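Local coordinates for uncharacterized protein MJ0754 (Methanocaldococcus jannaschii, PDB 3Q4N), which is of unknown function but, as a ferritin-like four-helix bundle with a dinuclear centre, probably binds metal ions, at residues Ser7-Ile13 / Tyr63-Tyr68; Leu21-Glu26 / Ile70-Val74; Glu28-Arg32 / Glu54-Met58; Leu120-Ile124 / Tyr136-Met140. All coordinates share one frame. Numbering follows the deposited sequence.

Interaction 1. Residues Ser7-Ile13 / Tyr63-Tyr68; sequences SLPKQPI and YLLEKY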
loop_
_atom_site.group_PDB
_atom_site.type_symbol
_atom_site.label_atom_id
_atom_site.label_comp_id
_atom_site.label_asym_id
_atom_site.label_seq_id
_atom_site.Cartn_x
_atom_site.Cartn_y
_atom_site.Cartn_z
ATOM N N SER B 7 -20.283 -11.125 18.846
ATOM C CA SER B 7 -19.778 -10.108 19.760
ATOM C C SER B 7 -20.610 -8.832 19.599
ATOM O O SER B 7 -20.736 -8.290 18.486
ATOM C CB SER B 7 -18.296 -9.826 19.488
ATOM O OG SER B 7 -18.123 -8.926 18.403
ATOM N N LEU B 8 -21.179 -8.385 20.727
ATOM C CA LEU B 8 -22.171 -7.288 20.815
ATOM C C LEU B 8 -21.871 -6.482 22.115
ATOM O O LEU B 8 -21.138 -6.993 22.977
ATOM C CB LEU B 8 -23.617 -7.862 20.747
ATOM C CG LEU B 8 -24.138 -8.343 19.360
ATOM C CD1 LEU B 8 -23.818 -9.817 19.042
ATOM C CD2 LEU B 8 -25.647 -8.057 19.140
ATOM N N PRO B 9 -22.406 -5.233 22.274
ATOM C CA PRO B 9 -23.434 -4.445 21.572
ATOM C C PRO B 9 -22.869 -3.548 20.437
ATOM O O PRO B 9 -21.862 -3.915 19.801
ATOM C CB PRO B 9 -23.998 -3.574 22.701
ATOM C CG PRO B 9 -22.760 -3.266 23.547
ATOM C CD PRO B 9 -21.740 -4.382 23.287
ATOM N N LYS B 10 -23.498 -2.389 20.201
ATOM C CA LYS B 10 -23.185 -1.556 19.027
ATOM C C LYS B 10 -22.417 -0.300 19.389
ATOM O O LYS B 10 -22.877 0.496 20.203
ATOM C CB LYS B 10 -24.455 -1.195 18.256
ATOM C CG LYS B 10 -24.205 -0.659 16.860
ATOM C CD LYS B 10 -25.354 -1.006 15.950
ATOM C CE LYS B 10 -26.664 -0.608 16.591
ATOM N NZ LYS B 10 -27.781 -1.455 16.106
ATOM N N GLN B 11 -21.270 -0.121 18.729
ATOM C CA GLN B 11 -20.283 0.912 19.079
ATOM C C GLN B 11 -20.173 2.112 18.110
ATOM O O GLN B 11 -20.893 2.177 17.102
ATOM C CB GLN B 11 -18.912 0.257 19.298
ATOM C CG GLN B 11 -18.805 -0.494 20.615
ATOM C CD GLN B 11 -17.532 -1.306 20.728
ATOM O OE1 GLN B 11 -16.431 -0.758 20.924
ATOM N NE2 GLN B 11 -17.675 -2.630 20.624
ATOM N N PRO B 12 -19.297 3.089 18.449
ATOM C CA PRO B 12 -18.988 4.289 17.619
ATOM C C PRO B 12 -18.275 4.072 16.230
ATOM O O PRO B 12 -17.045 3.857 16.170
ATOM C CB PRO B 12 -18.114 5.148 18.567
ATOM C CG PRO B 12 -17.647 4.194 19.685
ATOM C CD PRO B 12 -18.778 3.230 19.832
ATOM N N ILE B 13 -19.041 4.157 15.134
ATOM C CA ILE B 13 -18.494 4.021 13.760
ATOM C C ILE B 13 -18.284 5.380 13.062
ATOM O O ILE B 13 -19.143 6.256 13.134
ATOM C CB ILE B 13 -19.366 3.075 12.860
ATOM C CG1 ILE B 13 -18.520 2.420 11.777
ATOM C CG2 ILE B 13 -20.544 3.805 12.214
ATOM C CD1 ILE B 13 -17.970 1.080 12.178
ATOM N N TYR B 63 -20.868 -9.730 8.090
ATOM C CA TYR B 63 -21.386 -9.652 9.488
ATOM C C TYR B 63 -21.394 -8.235 10.092
ATOM O O TYR B 63 -22.308 -7.891 10.851
ATOM C CB TYR B 63 -20.631 -10.628 10.432
ATOM C CG TYR B 63 -21.068 -10.618 11.913
ATOM C CD1 TYR B 63 -20.675 -9.577 12.784
ATOM C CD2 TYR B 63 -21.859 -11.665 12.446
ATOM C CE1 TYR B 63 -21.079 -9.556 14.146
ATOM C CE2 TYR B 63 -22.269 -11.671 13.811
ATOM C CZ TYR B 63 -21.873 -10.610 14.664
ATOM O OH TYR B 63 -22.257 -10.595 16.016
ATOM N N LEU B 64 -20.381 -7.437 9.751
ATOM C CA LEU B 64 -20.203 -6.078 10.298
ATOM C C LEU B 64 -20.928 -5.010 9.505
ATOM O O LEU B 64 -21.297 -3.975 10.039
ATOM C CB LEU B 64 -18.723 -5.719 10.393
ATOM C CG LEU B 64 -17.932 -6.470 11.473
ATOM C CD1 LEU B 64 -16.446 -6.354 11.220
ATOM C CD2 LEU B 64 -18.269 -5.971 12.879
ATOM N N LEU B 65 -21.121 -5.274 8.224
ATOM C CA LEU B 65 -21.867 -4.372 7.391
ATOM C C LEU B 65 -23.308 -4.490 7.813
ATOM O O LEU B 65 -24.041 -3.508 7.811
ATOM C CB LEU B 65 -21.715 -4.725 5.911
ATOM C CG LEU B 65 -20.339 -4.904 5.247
ATOM C CD1 LEU B 65 -20.386 -4.434 3.801
ATOM C CD2 LEU B 65 -19.243 -4.151 5.975
ATOM N N GLU B 66 -23.704 -5.700 8.191
ATOM C CA GLU B 66 -25.047 -5.954 8.671
ATOM C C GLU B 66 -25.223 -5.307 10.031
ATOM O O GLU B 66 -26.168 -4.551 10.254
ATOM C CB GLU B 66 -25.284 -7.451 8.812
ATOM C CG GLU B 66 -25.378 -8.203 7.510
ATOM C CD GLU B 66 -25.593 -9.692 7.730
ATOM O OE1 GLU B 66 -24.868 -10.292 8.577
ATOM O OE2 GLU B 66 -26.479 -10.262 7.045
ATOM N N LYS B 67 -24.294 -5.606 10.934
ATOM C CA LYS B 67 -24.378 -5.159 12.315
ATOM C C LYS B 67 -24.436 -3.644 12.411
ATOM O O LYS B 67 -25.053 -3.126 13.322
ATOM C CB LYS B 67 -23.172 -5.674 13.106
ATOM C CG LYS B 67 -23.491 -6.250 14.473
ATOM C CD LYS B 67 -23.917 -5.193 15.481
ATOM C CE LYS B 67 -23.621 -5.643 16.889
ATOM N NZ LYS B 67 -22.144 -5.585 17.114
ATOM N N TYR B 68 -23.792 -2.936 11.485
ATOM C CA TYR B 68 -23.676 -1.486 11.581
ATOM C C TYR B 68 -24.451 -0.813 10.489
ATOM O O TYR B 68 -24.446 0.414 10.384
ATOM C CB TYR B 68 -22.213 -1.043 11.541
ATOM C CG TYR B 68 -21.510 -1.269 12.847
ATOM C CD1 TYR B 68 -21.208 -0.208 13.690
ATOM C CD2 TYR B 68 -21.162 -2.545 13.257
ATOM C CE1 TYR B 68 -20.555 -0.415 14.925
ATOM C CE2 TYR B 68 -20.518 -2.768 14.480
ATOM C CZ TYR B 68 -20.213 -1.702 15.314
ATOM O OH TYR B 68 -19.572 -1.931 16.527
#

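Interaction 2. Residues Leu21-Glu26 / Ile70-Val74; sequences LIEMRE and IPDPV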
loop_
_atom_site.group_PDB
_atom_site.type_symbol
_atom_site.label_atom_id
_atom_site.label_comp_id
_atom_site.label_asym_id
_atom_site.label_seq_id
_atom_site.Cartn_x
_atom_site.Cartn_y
_atom_site.Cartn_z
ATOM N N LEU B 21 -14.189 -0.907 6.007
ATOM C CA LEU B 21 -15.171 -1.970 5.880
ATOM C C LEU B 21 -15.576 -2.258 4.413
ATOM O O LEU B 21 -15.392 -3.386 3.943
ATOM C CB LEU B 21 -16.391 -1.644 6.741
ATOM C CG LEU B 21 -16.375 -1.961 8.250
ATOM C CD1 LEU B 21 -17.811 -2.131 8.763
ATOM C CD2 LEU B 21 -15.553 -3.214 8.629
ATOM N N ILE B 22 -16.091 -1.247 3.699
ATOM C CA ILE B 22 -16.438 -1.392 2.280
ATOM C C ILE B 22 -15.264 -1.988 1.507
ATOM O O ILE B 22 -15.424 -2.935 0.729
ATOM C CB ILE B 22 -16.850 -0.049 1.602
ATOM C CG1 ILE B 22 -18.225 0.408 2.051
ATOM C CG2 ILE B 22 -16.930 -0.201 0.110
ATOM C CD1 ILE B 22 -18.210 1.632 2.908
ATOM N N GLU B 23 -14.078 -1.435 1.729
ATOM C CA GLU B 23 -12.939 -1.757 0.883
ATOM C C GLU B 23 -12.480 -3.175 1.149
ATOM O O GLU B 23 -12.165 -3.931 0.211
ATOM C CB GLU B 23 -11.798 -0.776 1.129
ATOM C CG GLU B 23 -10.981 -0.455 -0.118
ATOM C CD GLU B 23 -9.773 0.426 0.201
ATOM O OE1 GLU B 23 -9.736 1.590 -0.299
ATOM O OE2 GLU B 23 -8.875 -0.040 0.964
ATOM N N MET B 24 -12.466 -3.522 2.437
ATOM C CA MET B 24 -12.035 -4.819 2.885
ATOM C C MET B 24 -12.990 -5.912 2.454
ATOM O O MET B 24 -12.563 -7.022 2.156
ATOM C CB MET B 24 -11.896 -4.811 4.386
ATOM C CG MET B 24 -10.609 -4.162 4.877
ATOM S SD MET B 24 -9.089 -4.680 4.047
ATOM C CE MET B 24 -9.060 -6.445 4.194
ATOM N N ARG B 25 -14.281 -5.594 2.418
ATOM C CA ARG B 25 -15.292 -6.531 1.929
ATOM C C ARG B 25 -14.950 -6.910 0.501
ATOM O O ARG B 25 -14.954 -8.090 0.148
ATOM C CB ARG B 25 -16.691 -5.906 1.987
ATOM C CG ARG B 25 -17.799 -6.682 1.250
ATOM C CD ARG B 25 -18.327 -7.875 2.062
ATOM N NE ARG B 25 -19.403 -8.601 1.381
ATOM C CZ ARG B 25 -19.638 -9.904 1.537
ATOM N NH1 ARG B 25 -18.886 -10.642 2.349
ATOM N NH2 ARG B 25 -20.625 -10.483 0.873
ATOM N N GLU B 26 -14.634 -5.914 -0.320
ATOM C CA GLU B 26 -14.225 -6.219 -1.673
ATOM C C GLU B 26 -12.790 -6.694 -1.809
ATOM O O GLU B 26 -12.463 -7.392 -2.771
ATOM C CB GLU B 26 -14.505 -5.069 -2.619
ATOM C CG GLU B 26 -15.491 -5.462 -3.701
ATOM C CD GLU B 26 -16.283 -4.292 -4.250
ATOM O OE1 GLU B 26 -15.894 -3.121 -3.995
ATOM O OE2 GLU B 26 -17.296 -4.571 -4.943
ATOM N N ILE B 70 -24.633 -0.740 6.642
ATOM C CA ILE B 70 -23.873 0.001 5.642
ATOM C C ILE B 70 -24.129 -0.678 4.299
ATOM O O ILE B 70 -23.934 -1.891 4.178
ATOM C CB ILE B 70 -22.342 -0.003 5.948
ATOM C CG1 ILE B 70 -22.033 0.703 7.271
ATOM C CG2 ILE B 70 -21.553 0.664 4.826
ATOM C CD1 ILE B 70 -20.612 0.480 7.792
ATOM N N PRO B 71 -24.569 0.090 3.285
ATOM C CA PRO B 71 -24.904 -0.532 2.001
ATOM C C PRO B 71 -23.712 -1.318 1.462
ATOM O O PRO B 71 -22.665 -0.723 1.134
ATOM C CB PRO B 71 -25.220 0.665 1.090
ATOM C CG PRO B 71 -24.478 1.831 1.727
ATOM C CD PRO B 71 -24.593 1.565 3.208
ATOM N N ASP B 72 -23.884 -2.643 1.410
ATOM C CA ASP B 72 -22.895 -3.611 0.902
ATOM C C ASP B 72 -22.457 -3.340 -0.559
ATOM O O ASP B 72 -23.307 -3.087 -1.422
ATOM C CB ASP B 72 -23.505 -5.010 1.024
ATOM C CG ASP B 72 -22.582 -6.110 0.560
ATOM O OD1 ASP B 72 -21.867 -5.919 -0.435
ATOM O OD2 ASP B 72 -22.586 -7.186 1.188
ATOM N N PRO B 73 -21.132 -3.386 -0.834
ATOM C CA PRO B 73 -20.642 -3.125 -2.187
ATOM C C PRO B 73 -20.738 -4.310 -3.137
ATOM O O PRO B 73 -20.841 -4.096 -4.344
ATOM C CB PRO B 73 -19.178 -2.734 -1.968
ATOM C CG PRO B 73 -18.790 -3.384 -0.713
ATOM C CD PRO B 73 -20.024 -3.528 0.128
ATOM N N VAL B 74 -20.701 -5.537 -2.611
ATOM C CA VAL B 74 -20.839 -6.746 -3.445
ATOM C C VAL B 74 -22.300 -6.957 -3.846
ATOM O O VAL B 74 -22.987 -7.847 -3.318
ATOM C CB VAL B 74 -20.339 -8.061 -2.767
ATOM C CG1 VAL B 74 -19.967 -9.064 -3.832
ATOM C CG2 VAL B 74 -19.160 -7.834 -1.847
#

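Interaction 3. Residues Glu28-Arg32 / Glu54-Met58; sequences EKLAR and EQTHM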
loop_
_atom_site.group_PDB
_atom_site.type_symbol
_atom_site.label_atom_id
_atom_site.label_comp_id
_atom_site.label_asym_id
_atom_site.label_seq_id
_atom_site.Cartn_x
_atom_site.Cartn_y
_atom_site.Cartn_z
ATOM N N GLU B 28 -11.246 -8.937 0.103
ATOM C CA GLU B 28 -11.275 -10.399 0.338
ATOM C C GLU B 28 -11.930 -11.156 -0.815
ATOM O O GLU B 28 -11.642 -12.332 -1.078
ATOM C CB GLU B 28 -12.007 -10.725 1.640
ATOM C CG GLU B 28 -11.440 -10.050 2.903
ATOM C CD GLU B 28 -10.089 -10.631 3.417
ATOM O OE1 GLU B 28 -10.005 -11.839 3.728
ATOM O OE2 GLU B 28 -9.096 -9.869 3.529
ATOM N N LYS B 29 -12.826 -10.471 -1.503
ATOM C CA LYS B 29 -13.468 -11.056 -2.652
ATOM C C LYS B 29 -12.473 -11.157 -3.816
ATOM O O LYS B 29 -12.438 -12.172 -4.533
ATOM C CB LYS B 29 -14.708 -10.261 -3.042
ATOM C CG LYS B 29 -15.441 -10.879 -4.210
ATOM C CD LYS B 29 -16.789 -10.255 -4.465
ATOM C CE LYS B 29 -17.356 -10.804 -5.748
ATOM N NZ LYS B 29 -16.633 -10.266 -6.922
ATOM N N LEU B 30 -11.657 -10.122 -3.993
ATOM C CA LEU B 30 -10.576 -10.187 -4.969
ATOM C C LEU B 30 -9.770 -11.474 -4.762
ATOM O O LEU B 30 -9.671 -12.322 -5.664
ATOM C CB LEU B 30 -9.667 -8.963 -4.860
ATOM C CG LEU B 30 -8.364 -9.014 -5.658
ATOM C CD1 LEU B 30 -8.619 -9.331 -7.139
ATOM C CD2 LEU B 30 -7.576 -7.716 -5.492
ATOM N N ALA B 31 -9.202 -11.603 -3.569
ATOM C CA ALA B 31 -8.478 -12.789 -3.175
ATOM C C ALA B 31 -9.257 -14.036 -3.583
ATOM O O ALA B 31 -8.741 -14.889 -4.288
ATOM C CB ALA B 31 -8.251 -12.765 -1.677
ATOM N N ARG B 32 -10.517 -14.120 -3.176
ATOM C CA ARG B 32 -11.299 -15.297 -3.460
ATOM C C ARG B 32 -11.452 -15.544 -4.974
ATOM O O ARG B 32 -11.156 -16.643 -5.469
ATOM C CB ARG B 32 -12.639 -15.246 -2.736
ATOM C CG ARG B 32 -13.403 -16.571 -2.804
ATOM C CD ARG B 32 -14.944 -16.401 -2.764
ATOM N NE ARG B 32 -15.463 -15.561 -3.853
ATOM C CZ ARG B 32 -16.689 -15.040 -3.893
ATOM N NH1 ARG B 32 -17.548 -15.273 -2.905
ATOM N NH2 ARG B 32 -17.059 -14.276 -4.922
ATOM N N GLU B 54 -11.025 -17.608 2.094
ATOM C CA GLU B 54 -11.321 -16.232 1.706
ATOM C C GLU B 54 -12.827 -15.979 1.591
ATOM O O GLU B 54 -13.265 -14.834 1.754
ATOM C CB GLU B 54 -10.546 -15.815 0.450
ATOM C CG GLU B 54 -9.015 -15.758 0.663
ATOM C CD GLU B 54 -8.554 -14.475 1.352
ATOM O OE1 GLU B 54 -9.427 -13.615 1.550
ATOM O OE2 GLU B 54 -7.335 -14.313 1.693
ATOM N N GLN B 55 -13.613 -17.041 1.358
ATOM C CA GLN B 55 -15.078 -16.933 1.441
ATOM C C GLN B 55 -15.465 -16.630 2.868
ATOM O O GLN B 55 -16.134 -15.622 3.108
ATOM C CB GLN B 55 -15.806 -18.181 0.965
ATOM C CG GLN B 55 -17.326 -18.086 1.110
ATOM C CD GLN B 55 -17.932 -16.977 0.268
ATOM O OE1 GLN B 55 -17.858 -16.997 -0.952
ATOM N NE2 GLN B 55 -18.539 -16.005 0.921
ATOM N N THR B 56 -15.047 -17.491 3.798
ATOM C CA THR B 56 -15.140 -17.199 5.233
ATOM C C THR B 56 -14.845 -15.722 5.495
ATOM O O THR B 56 -15.704 -14.988 5.957
ATOM C CB THR B 56 -14.129 -18.032 6.089
ATOM O OG1 THR B 56 -14.272 -19.434 5.810
ATOM C CG2 THR B 56 -14.323 -17.768 7.583
ATOM N N HIS B 57 -13.630 -15.291 5.184
ATOM C CA HIS B 57 -13.253 -13.889 5.375
ATOM C C HIS B 57 -14.290 -12.916 4.765
ATOM O O HIS B 57 -14.569 -11.853 5.334
ATOM C CB HIS B 57 -11.890 -13.604 4.737
ATOM C CG HIS B 57 -10.715 -14.237 5.431
ATOM N ND1 HIS B 57 -9.467 -13.646 5.453
ATOM C CD2 HIS B 57 -10.584 -15.412 6.094
ATOM C CE1 HIS B 57 -8.624 -14.425 6.102
ATOM N NE2 HIS B 57 -9.275 -15.502 6.505
ATOM N N MET B 58 -14.828 -13.262 3.590
ATOM C CA MET B 58 -15.894 -12.470 2.979
ATOM C C MET B 58 -17.059 -12.347 3.960
ATOM O O MET B 58 -17.442 -11.234 4.337
ATOM C CB MET B 58 -16.362 -13.111 1.663
ATOM C CG MET B 58 -15.678 -12.540 0.442
ATOM S SD MET B 58 -16.115 -13.378 -1.068
ATOM C CE MET B 58 -17.513 -12.359 -1.479
#

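Interaction 4. Residues Leu120-Ile124 / Tyr136-Met140; sequences LEKWI and YENLM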
loop_
_atom_site.group_PDB
_atom_site.type_symbol
_atom_site.label_atom_id
_atom_site.label_comp_id
_atom_site.label_asym_id
_atom_site.label_seq_id
_atom_site.Cartn_x
_atom_site.Cartn_y
_atom_site.Cartn_z
ATOM N N LEU B 120 -4.834 -4.445 5.923
ATOM C CA LEU B 120 -5.318 -4.774 7.242
ATOM C C LEU B 120 -4.631 -3.924 8.289
ATOM O O LEU B 120 -5.306 -3.308 9.087
ATOM C CB LEU B 120 -5.141 -6.274 7.529
ATOM C CG LEU B 120 -6.196 -7.193 6.891
ATOM C CD1 LEU B 120 -5.814 -8.631 6.971
ATOM C CD2 LEU B 120 -7.587 -7.002 7.512
ATOM N N GLU B 121 -3.300 -3.876 8.286
ATOM C CA GLU B 121 -2.575 -3.070 9.280
ATOM C C GLU B 121 -2.968 -1.613 9.068
ATOM O O GLU B 121 -3.360 -0.932 10.007
ATOM C CB GLU B 121 -1.045 -3.240 9.179
ATOM C CG GLU B 121 -0.418 -4.380 10.017
ATOM C CD GLU B 121 0.941 -4.911 9.438
ATOM O OE1 GLU B 121 1.744 -4.120 8.879
ATOM O OE2 GLU B 121 1.217 -6.134 9.554
ATOM N N LYS B 122 -2.884 -1.162 7.816
ATOM C CA LYS B 122 -3.306 0.183 7.417
ATOM C C LYS B 122 -4.649 0.551 8.037
ATOM O O LYS B 122 -4.774 1.606 8.663
ATOM C CB LYS B 122 -3.363 0.245 5.890
ATOM C CG LYS B 122 -4.025 1.447 5.248
ATOM C CD LYS B 122 -4.233 1.111 3.771
ATOM C CE LYS B 122 -4.546 2.322 2.909
ATOM N NZ LYS B 122 -6.016 2.684 2.783
ATOM N N TRP B 123 -5.633 -0.341 7.897
ATOM C CA TRP B 123 -6.994 -0.112 8.403
ATOM C C TRP B 123 -7.195 -0.230 9.922
ATOM O O TRP B 123 -7.923 0.569 10.523
ATOM C CB TRP B 123 -7.995 -1.005 7.682
ATOM C CG TRP B 123 -8.264 -0.611 6.257
ATOM C CD1 TRP B 123 -8.081 -1.386 5.138
ATOM C CD2 TRP B 123 -8.776 0.644 5.791
ATOM N NE1 TRP B 123 -8.437 -0.687 4.011
ATOM C CE2 TRP B 123 -8.864 0.562 4.380
ATOM C CE3 TRP B 123 -9.165 1.831 6.426
ATOM C CZ2 TRP B 123 -9.321 1.620 3.599
ATOM C CZ3 TRP B 123 -9.622 2.883 5.646
ATOM C CH2 TRP B 123 -9.695 2.771 4.250
ATOM N N ILE B 124 -6.568 -1.231 10.528
ATOM C CA ILE B 124 -6.577 -1.385 11.970
ATOM C C ILE B 124 -6.084 -0.086 12.604
ATOM O O ILE B 124 -6.741 0.467 13.498
ATOM C CB ILE B 124 -5.688 -2.555 12.407
ATOM C CG1 ILE B 124 -6.409 -3.872 12.175
ATOM C CG2 ILE B 124 -5.273 -2.417 13.880
ATOM C CD1 ILE B 124 -5.487 -5.075 12.189
ATOM N N TYR B 136 -10.615 -7.511 11.892
ATOM C CA TYR B 136 -9.377 -7.299 11.182
ATOM C C TYR B 136 -8.223 -8.145 11.731
ATOM O O TYR B 136 -7.487 -8.771 10.963
ATOM C CB TYR B 136 -9.037 -5.822 11.198
ATOM C CG TYR B 136 -9.936 -4.988 10.323
ATOM C CD1 TYR B 136 -9.883 -3.603 10.362
ATOM C CD2 TYR B 136 -10.847 -5.584 9.446
ATOM C CE1 TYR B 136 -10.718 -2.825 9.542
ATOM C CE2 TYR B 136 -11.683 -4.815 8.614
ATOM C CZ TYR B 136 -11.612 -3.438 8.669
ATOM O OH TYR B 136 -12.428 -2.676 7.860
ATOM N N GLU B 137 -8.086 -8.187 13.058
ATOM C CA GLU B 137 -6.973 -8.891 13.697
ATOM C C GLU B 137 -7.009 -10.344 13.301
ATOM O O GLU B 137 -5.996 -10.917 12.930
ATOM C CB GLU B 137 -7.044 -8.780 15.215
ATOM C CG GLU B 137 -6.900 -7.360 15.763
ATOM C CD GLU B 137 -5.631 -7.146 16.573
ATOM O OE1 GLU B 137 -4.591 -7.786 16.242
ATOM O OE2 GLU B 137 -5.689 -6.331 17.539
ATOM N N ASN B 138 -8.195 -10.930 13.361
ATOM C CA ASN B 138 -8.401 -12.299 12.921
ATOM C C ASN B 138 -8.217 -12.510 11.422
ATOM O O ASN B 138 -7.809 -13.595 10.970
ATOM C CB ASN B 138 -9.778 -12.744 13.335
ATOM C CG ASN B 138 -9.796 -13.265 14.728
ATOM O OD1 ASN B 138 -10.305 -12.607 15.641
ATOM N ND2 ASN B 138 -9.200 -14.449 14.926
ATOM N N LEU B 139 -8.524 -11.466 10.659
ATOM C CA LEU B 139 -8.296 -11.489 9.237
ATOM C C LEU B 139 -6.794 -11.536 8.951
ATOM O O LEU B 139 -6.334 -12.364 8.143
ATOM C CB LEU B 139 -9.021 -10.335 8.557
ATOM C CG LEU B 139 -10.348 -10.803 7.934
ATOM C CD1 LEU B 139 -11.249 -11.538 8.918
ATOM C CD2 LEU B 139 -11.120 -9.690 7.282
ATOM N N MET B 140 -6.024 -10.704 9.652
ATOM C CA MET B 140 -4.571 -10.816 9.592
ATOM C C MET B 140 -4.177 -12.271 9.901
ATOM O O MET B 140 -3.491 -12.922 9.111
ATOM C CB MET B 140 -3.920 -9.855 10.584
ATOM C CG MET B 140 -2.737 -9.114 10.039
ATOM S SD MET B 140 -2.840 -7.376 10.553
ATOM C CE MET B 140 -1.719 -7.315 11.974
#

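Interaction 1. Residues Ser7-Ile13 / Tyr63-Tyr68
Y68 buries more surface here than any other residue of either segment. Its ring meets the extended N-terminal segment S7-I13 on several sides: K10 CG lies over one face, 4.1 Å from Y68 CE1, while I13 CD1 reaches Y68 CD1 at 3.8 Å in an apolar contact. The phenol oxygen is tied in polar fashion. Q11 N donates a weak hydrogen bond to Y68 OH at 3.3 Å, but the stronger partner of this hydroxyl is D131, on helix 130-155.

K67 comes second in buried area. Its CA-to-CB bond points sideways, yet the side chain turns so that the ammonium meets main-chain carbonyls: K67 NZ donates to P9 O at 3.2 Å and, weakly, to S7 O at 3.3 Å. The peptide bond between L8 and P9 is cis, and the carbonyls of S7 and P9, on either side of L8 in sequence, converge on the one amine. Next to the amine, K67 CE packs on L8 CG at 3.7 Å.

K10 ranks third through its aliphatic part, with K10 CD 3.4 Å from K67 O. The contact thus lays the segment leading into helix 15-42 along the C-terminal part of helix 45-68 at the bundle surface. Chemically it combines one firm lysine-to-carbonyl bond with packing around Y68, its other hydrogen bonds being weak, as suits a surface contact.

Interaction 2. Residues Leu21-Glu26 / Ile70-Val74
R25 takes chi1 t and chi2 p, a bend that swings its guanidinium alongside segment I70-V74, where R25 NE lies 3.5 Å from D72 OD2 in a salt bridge and 3.3 Å from V74 CG2. D72, with chi1 t, divides its carboxylate. D72 OD2 faces the arginine and has its stronger partner in K62, whereas D72 OD1 accepts a very short 2.5 Å hydrogen bond from V74 N, the side-chain-to-i+2 link of an Asx turn.

In I22, chi1 m places I22 CG2 3.8 Å from P73 CG, and chi2 near 111°, between wells, carries I22 CD1 to 4.0 Å from I70 CG2. L21 and I70 are both m,t, and their CD1 atoms meet at 4.0 Å. E26, with chi1 off-rotamer at -118°, brings E26 OE2 to 3.6 Å from P73 O without bonding to it; S83 is the donor to both oxygens.

The stretch leaving helix 45-68 in this ferritin-like bundle therefore seals one flank of helix 15-42. No hydrogen bond joins the two segments, which implies a fit made by proline and aliphatic packing plus one charge pair whose aspartate is shared with K62.

Interaction 3. Residues Glu28-Arg32 / Glu54-Met58
Two acidic side chains meet inside the bundle: E28 OE1 and E54 OE1 are 2.9 Å apart, both acceptors, with no hydrogen bond between them. H57 ND1 donates to E28 OE1 at 2.6 Å, a His-carboxylate hydrogen bond, although the position of this oxygen is less sure. D116 and E113 bring further carboxylates close to E28 and E54, and the ring of H146 meets that of H57. Such an acid-histidine cluster, with E54 and H57 in the EXXH spacing familiar from ferritin-like diiron proteins, is consistent with the protein's dinuclear metal centre. The helices carrying it, 15-42 and 45-68, run antiparallel here at 158°, their local axes 8.6 Å apart, and A31 CB packs against E54 CD at 3.5 Å. Away from the acids, R32 NH1 donates to Q55 OE1 at 2.6 Å near the guanidinium plane, while M58 SD sits over a guanidinium face, 3.0 Å from R32 NH1. Q55 also bonds D59 through its amide nitrogen. K29 CD touches M58 CE at 3.7 Å.

Interaction 4. Residues Leu120-Ile124 / Tyr136-Met140
L120 opens segment 120-124 and buries the most surface in this contact. Its CD1 lies 3.4 Å from M140 N, its CD2 3.8 Å from L139 CB and 4.0 Å from Y136 CD2, so the leucine sits against a full turn of the partner helix. E121 begins pointing away, but its methylene part returns, with E121 CG 3.8 Å from M140 CE. These residues belong to an antiparallel pair in the four-helix bundle, helices 102-125 and 130-155, which follow each other in the chain through a short connection; their local axes approach to 9.9 Å at 164°. W123 directs its CB toward Y136 CE1 at 3.8 Å, but its indole leads off to helix 15-42, where it packs on M24 and makes a weak hydrogen bond to E23. S167 of the second subunit packs against it too. I124 ends the walk: its CG1 meets Y136 CB at 3.4 Å, near the plane of the tyrosine ring, and its CD1 reaches M140 SD at 3.9 Å.

Overall arrangement
Interaction 3 is the core contact, centred about 6 Å from the chain's centre, and its buried acids and histidine contrast with partly buried interaction 4, mainly apolar and without a hydrogen bond across it. L139 joins the two, packing on both E28 and H57. Interactions 2 and 3 share helix 15-42, interactions 1 and 3 helix 45-68; interaction 3 joins these helices directly, whereas interactions 1 and 2 each lay a flanking loop on one. Interaction 1 is a surface contact about 21 Å out, with one firm and one weak lysine-to-carbonyl bond and tyrosine packing; interaction 2 is buried and mixes proline packing with a salt bridge. L65 O probably bonds I70 N, linking these two.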